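Side-chain contacts in probable L,D-transpeptidase 3 (Mycobacterium tuberculosis, PDB 6D4K), which is a probable L,D-transpeptidase that may anchor proteins to peptidoglycan and is covalently modified by the beta-lactam faropenem: residues E79-D82 with N83-Q87; V130-G134 with V135-P139. All blocks are in the same frame, centred on the assembly; numbering follows the deposited sequence. Where two conformers were deposited one is given.

Interaction 1 (E79-D82 with N83-Q87); sequences EWLD and NDVVQ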
loop_
_atom_site.group_PDB
_atom_site.type_symbol
_atom_site.label_atom_id
_atom_site.label_comp_id
_atom_site.label_asym_id
_atom_site.label_seq_id
_atom_site.Cartn_x
_atom_site.Cartn_y
_atom_site.Cartn_z
ATOM N N GLU A 79 -11.584 6.170 9.983
ATOM C CA GLU A 79 -11.767 4.728 10.121
ATOM C C GLU A 79 -11.110 4.297 11.421
ATOM O O GLU A 79 -9.939 4.604 11.654
ATOM C CB GLU A 79 -11.085 3.969 8.976
ATOM C CG GLU A 79 -11.494 4.370 7.579
ATOM C CD GLU A 79 -10.733 3.585 6.525
ATOM O OE1 GLU A 79 -9.676 2.999 6.861
ATOM O OE2 GLU A 79 -11.201 3.545 5.366
ATOM N N TRP A 80 -11.849 3.587 12.263
ATOM C CA TRP A 80 -11.308 3.121 13.532
ATOM C C TRP A 80 -10.562 1.808 13.319
ATOM O O TRP A 80 -11.140 0.827 12.843
ATOM C CB TRP A 80 -12.422 3.000 14.579
ATOM C CG TRP A 80 -12.862 4.364 15.015
ATOM C CD1 TRP A 80 -13.716 5.191 14.358
ATOM C CD2 TRP A 80 -12.409 5.077 16.171
ATOM N NE1 TRP A 80 -13.841 6.382 15.039
ATOM C CE2 TRP A 80 -13.051 6.335 16.160
ATOM C CE3 TRP A 80 -11.521 4.773 17.213
ATOM C CZ2 TRP A 80 -12.835 7.298 17.148
ATOM C CZ3 TRP A 80 -11.325 5.707 18.213
ATOM C CH2 TRP A 80 -11.962 6.975 18.161
ATOM N N LEU A 81 -9.265 1.808 13.641
ATOM C CA LEU A 81 -8.439 0.608 13.519
ATOM C C LEU A 81 -8.436 -0.237 14.786
ATOM O O LEU A 81 -8.236 -1.455 14.713
ATOM C CB LEU A 81 -7.000 0.993 13.160
ATOM C CG LEU A 81 -6.831 1.873 11.923
ATOM C CD1 LEU A 81 -5.365 2.091 11.574
ATOM C CD2 LEU A 81 -7.582 1.272 10.752
ATOM N N ASP A 82 -8.639 0.395 15.937
ATOM C CA ASP A 82 -8.716 -0.252 17.239
ATOM C C ASP A 82 -9.504 0.702 18.126
ATOM O O ASP A 82 -9.834 1.814 17.711
ATOM C CB ASP A 82 -7.311 -0.507 17.805
ATOM C CG ASP A 82 -7.229 -1.752 18.689
ATOM O OD1 ASP A 82 -8.255 -2.179 19.272
ATOM O OD2 ASP A 82 -6.112 -2.303 18.806
ATOM N N ASN A 83 -9.807 0.263 19.354
ATOM C CA ASN A 83 -10.522 1.132 20.289
ATOM C C ASN A 83 -9.747 2.393 20.603
ATOM O O ASN A 83 -10.344 3.384 21.039
ATOM C CB ASN A 83 -10.800 0.430 21.621
ATOM C CG ASN A 83 -11.587 -0.837 21.460
ATOM O OD1 ASN A 83 -12.658 -0.843 20.848
ATOM N ND2 ASN A 83 -11.076 -1.925 22.031
ATOM N N ASP A 84 -8.432 2.386 20.391
ATOM C CA ASP A 84 -7.596 3.534 20.712
ATOM C C ASP A 84 -6.850 4.091 19.511
ATOM O O ASP A 84 -5.895 4.859 19.697
ATOM C CB ASP A 84 -6.601 3.188 21.829
ATOM C CG ASP A 84 -5.665 2.041 21.458
ATOM O OD1 ASP A 84 -4.711 1.781 22.228
ATOM O OD2 ASP A 84 -5.875 1.394 20.410
ATOM N N VAL A 85 -7.220 3.700 18.287
ATOM C CA VAL A 85 -6.556 4.206 17.090
ATOM C C VAL A 85 -7.610 4.529 16.046
ATOM O O VAL A 85 -8.344 3.639 15.603
ATOM C CB VAL A 85 -5.522 3.230 16.508
ATOM C CG1 VAL A 85 -4.940 3.813 15.210
ATOM C CG2 VAL A 85 -4.403 2.956 17.525
ATOM N N VAL A 86 -7.663 5.787 15.619
ATOM C CA VAL A 86 -8.492 6.178 14.484
ATOM C C VAL A 86 -7.581 6.768 13.417
ATOM O O VAL A 86 -6.673 7.548 13.718
ATOM C CB VAL A 86 -9.663 7.130 14.854
ATOM C CG1 VAL A 86 -9.172 8.522 15.276
ATOM C CG2 VAL A 86 -10.687 7.220 13.713
ATOM N N GLN A 87 -7.795 6.379 12.172
ATOM C CA GLN A 87 -7.034 6.971 11.088
ATOM C C GLN A 87 -7.946 7.804 10.210
ATOM O O GLN A 87 -9.126 7.482 10.031
ATOM C CB GLN A 87 -6.289 5.935 10.247
ATOM C CG GLN A 87 -7.096 5.143 9.268
ATOM C CD GLN A 87 -6.212 4.276 8.421
ATOM O OE1 GLN A 87 -4.991 4.293 8.577
ATOM N NE2 GLN A 87 -6.813 3.489 7.541
HETATM O O HOH W 1 -3.822 -0.057 19.827
#

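Interaction 2 (V130-G134 with V135-P139); sequences VSIDG and VEEGP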
loop_
_atom_site.group_PDB
_atom_site.type_symbol
_atom_site.label_atom_id
_atom_site.label_comp_id
_atom_site.label_asym_id
_atom_site.label_seq_id
_atom_site.Cartn_x
_atom_site.Cartn_y
_atom_site.Cartn_z
ATOM N N VAL A 130 3.617 1.704 -13.012
ATOM C CA VAL A 130 4.206 2.584 -12.012
ATOM C C VAL A 130 4.471 3.937 -12.649
ATOM O O VAL A 130 5.048 4.021 -13.739
ATOM C CB VAL A 130 5.499 1.993 -11.415
ATOM C CG1 VAL A 130 6.091 2.944 -10.384
ATOM C CG2 VAL A 130 5.232 0.638 -10.807
ATOM N N SER A 131 4.082 4.994 -11.956
ATOM C CA SER A 131 4.425 6.342 -12.366
ATOM C C SER A 131 5.070 7.079 -11.202
ATOM O O SER A 131 4.765 6.827 -10.028
ATOM C CB SER A 131 3.204 7.118 -12.864
ATOM O OG SER A 131 2.222 7.202 -11.856
ATOM N N ILE A 132 5.966 7.993 -11.546
ATOM C CA ILE A 132 6.655 8.836 -10.586
ATOM C C ILE A 132 6.331 10.278 -10.968
ATOM O O ILE A 132 6.694 10.738 -12.063
ATOM C CB ILE A 132 8.171 8.568 -10.570
ATOM C CG1 ILE A 132 8.440 7.095 -10.237
ATOM C CG2 ILE A 132 8.863 9.464 -9.559
ATOM C CD1 ILE A 132 9.903 6.719 -10.209
ATOM N N ASP A 133 5.595 10.969 -10.096
ATOM C CA ASP A 133 5.122 12.324 -10.371
ATOM C C ASP A 133 4.412 12.404 -11.720
ATOM O O ASP A 133 4.603 13.347 -12.495
ATOM C CB ASP A 133 6.252 13.346 -10.241
ATOM C CG ASP A 133 6.837 13.385 -8.833
ATOM O OD1 ASP A 133 6.056 13.422 -7.861
ATOM O OD2 ASP A 133 8.079 13.370 -8.704
ATOM N N GLY A 134 3.599 11.386 -12.018
ATOM C CA GLY A 134 2.781 11.377 -13.214
ATOM C C GLY A 134 3.437 10.775 -14.437
ATOM O O GLY A 134 2.746 10.542 -15.441
ATOM N N VAL A 135 4.744 10.524 -14.389
ATOM C CA VAL A 135 5.505 10.017 -15.527
ATOM C C VAL A 135 5.728 8.526 -15.327
ATOM O O VAL A 135 6.388 8.107 -14.369
ATOM C CB VAL A 135 6.845 10.752 -15.664
ATOM C CG1 VAL A 135 7.626 10.184 -16.829
ATOM C CG2 VAL A 135 6.612 12.262 -15.843
ATOM N N GLU A 136 5.187 7.720 -16.230
ATOM C CA GLU A 136 5.375 6.280 -16.139
ATOM C C GLU A 136 6.845 5.931 -16.334
ATOM O O GLU A 136 7.495 6.435 -17.253
ATOM C CB GLU A 136 4.527 5.586 -17.205
ATOM C CG GLU A 136 3.028 5.649 -16.956
ATOM C CD GLU A 136 2.424 7.016 -17.231
ATOM O OE1 GLU A 136 3.053 7.827 -17.946
ATOM O OE2 GLU A 136 1.311 7.277 -16.728
ATOM N N GLU A 137 7.375 5.075 -15.456
ATOM C CA GLU A 137 8.784 4.718 -15.489
ATOM C C GLU A 137 8.984 3.345 -14.862
ATOM O O GLU A 137 8.253 2.942 -13.958
ATOM C CB GLU A 137 9.631 5.761 -14.751
ATOM C CG GLU A 137 11.120 5.568 -14.923
ATOM C CD GLU A 137 11.936 6.448 -14.003
ATOM O OE1 GLU A 137 11.339 7.231 -13.233
ATOM O OE2 GLU A 137 13.178 6.352 -14.048
ATOM N N GLY A 138 9.995 2.633 -15.356
ATOM C CA GLY A 138 10.369 1.342 -14.823
ATOM C C GLY A 138 11.868 1.131 -14.923
ATOM O O GLY A 138 12.612 2.029 -15.327
ATOM N N PRO A 139 12.343 -0.059 -14.563
ATOM C CA PRO A 139 13.788 -0.328 -14.606
ATOM C C PRO A 139 14.272 -0.500 -16.034
ATOM O O PRO A 139 13.472 -0.745 -16.947
ATOM C CB PRO A 139 13.921 -1.644 -13.828
ATOM C CG PRO A 139 12.597 -2.318 -14.018
ATOM C CD PRO A 139 11.575 -1.217 -14.072
HETATM O O HOH W 2 0.251 9.627 -15.687
#

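Interaction 1 (E79-D82 with N83-Q87)
W80 and V86 make the tight side of this hairpin end. The methyl CG2 of V86 sits over the five-membered ring of the indole, 3.5 Å from its centroid and only 8° off the ring normal, a CH-pi contact; CB of the same valine lies over the middle of the whole ring system. V86 turns CG2 there by holding it anti to its own backbone N, and the same methyl also packs against O of E79 at 3.4 Å. NE1, on the same five-membered ring, is hydrogen-bonded to E63, and R59 and A62 of helix 59-65 touch the indole.

The backbone beneath is a classic beta bulge next to a type I turn, D82 to V85, which joins the outermost strand 76-80 to strand 85-90 in the antiparallel sheet of the Ig-like domain. O of V85 takes two donors, N of L81 at 2.8 Å and N of D82 at 3.3 Å.

On the other face V85 packs on V46 and T48 of strand 45-49, but the polar ends of E79, Q87 and D82 are looser. E79 and Q87 run side by side, and NE2 of Q87 gives a hydrogen bond to OE1 of E79 (3.0 Å), in the plane of its own amide but 36° above the carboxylate plane. CD1 of L81 lies 3.7 Å from OE1 of Q87. At the turn, OD1 of D82 accepts N of N83 at 2.9 Å on its anti side. The carboxylates of D82 and D84 stand nearly perpendicular, and a water donates to OD2 of D84 at 2.6 Å and, weakly, to OD2 of D82.

Interaction 2 (V130-G134 with V135-P139)
E136 bends at chi2 (74°), bringing its carboxylate back over the turn toward O of G134, and a single water donates both to that carbonyl oxygen, at 2.7 Å, and to OE2 of E136, at 2.8 Å. The setting is a tight two-residue beta hairpin: the chain reverses through D133 and G134 in a type I' turn, joining strand 127-132 to the short strand 135-136 in the catalytic domain.

I132 and V135 form the hydrogen-bonded pair that closes the turn. N of I132 reaches O of V135 at 2.9 Å, and N of V135 returns to O of I132 at 3.0 Å. One step along, S131 and E136 are a non-hydrogen-bonded pair, with CA of S131 3.3 Å from O of V135 in a CA-H...O contact. N of E137 then bonds to O of V130. G134 has a positive phi, where a side chain would press on the preceding carbonyl oxygen.

Beside the hairpin, I132 carries CG1 anti to its carbonyl carbon (chi1 -58°) and runs on extended to CD1, which comes 3.4 Å from OE1 of E137. That approach of methyl to carboxylate is doubtful, because it rests on one of two conformers of E137. Firmer is the packing of V130 and I132 on W246 of helix 241-250. D133 points its carboxylate out of the hairpin and links it to the Ig-like part of the chain: OD1 accepts the backbone N of A116, and OD2 is hydrogen-bonded to NE2 of H97.

Interaction 1 comes first along the chain and is complete before interaction 2 begins. Their centres are 33 Å apart, their nearest atoms about 21 Å, and they lie on opposite sides of the centre of the chain. Each is the turn of a beta hairpin near the surface, but the sheets differ, and the two share no strand or helix: 79-87 belongs to the four-stranded antiparallel sheet of the Ig-like domain, 130-139 to the large mixed sheet of the L,D-transpeptidase domain. Neither lies at H218 or C236, the predicted catalytic residues. Interaction 1 lies within the Ig-like domain, while interaction 2 reaches from the catalytic domain to H97 through D133.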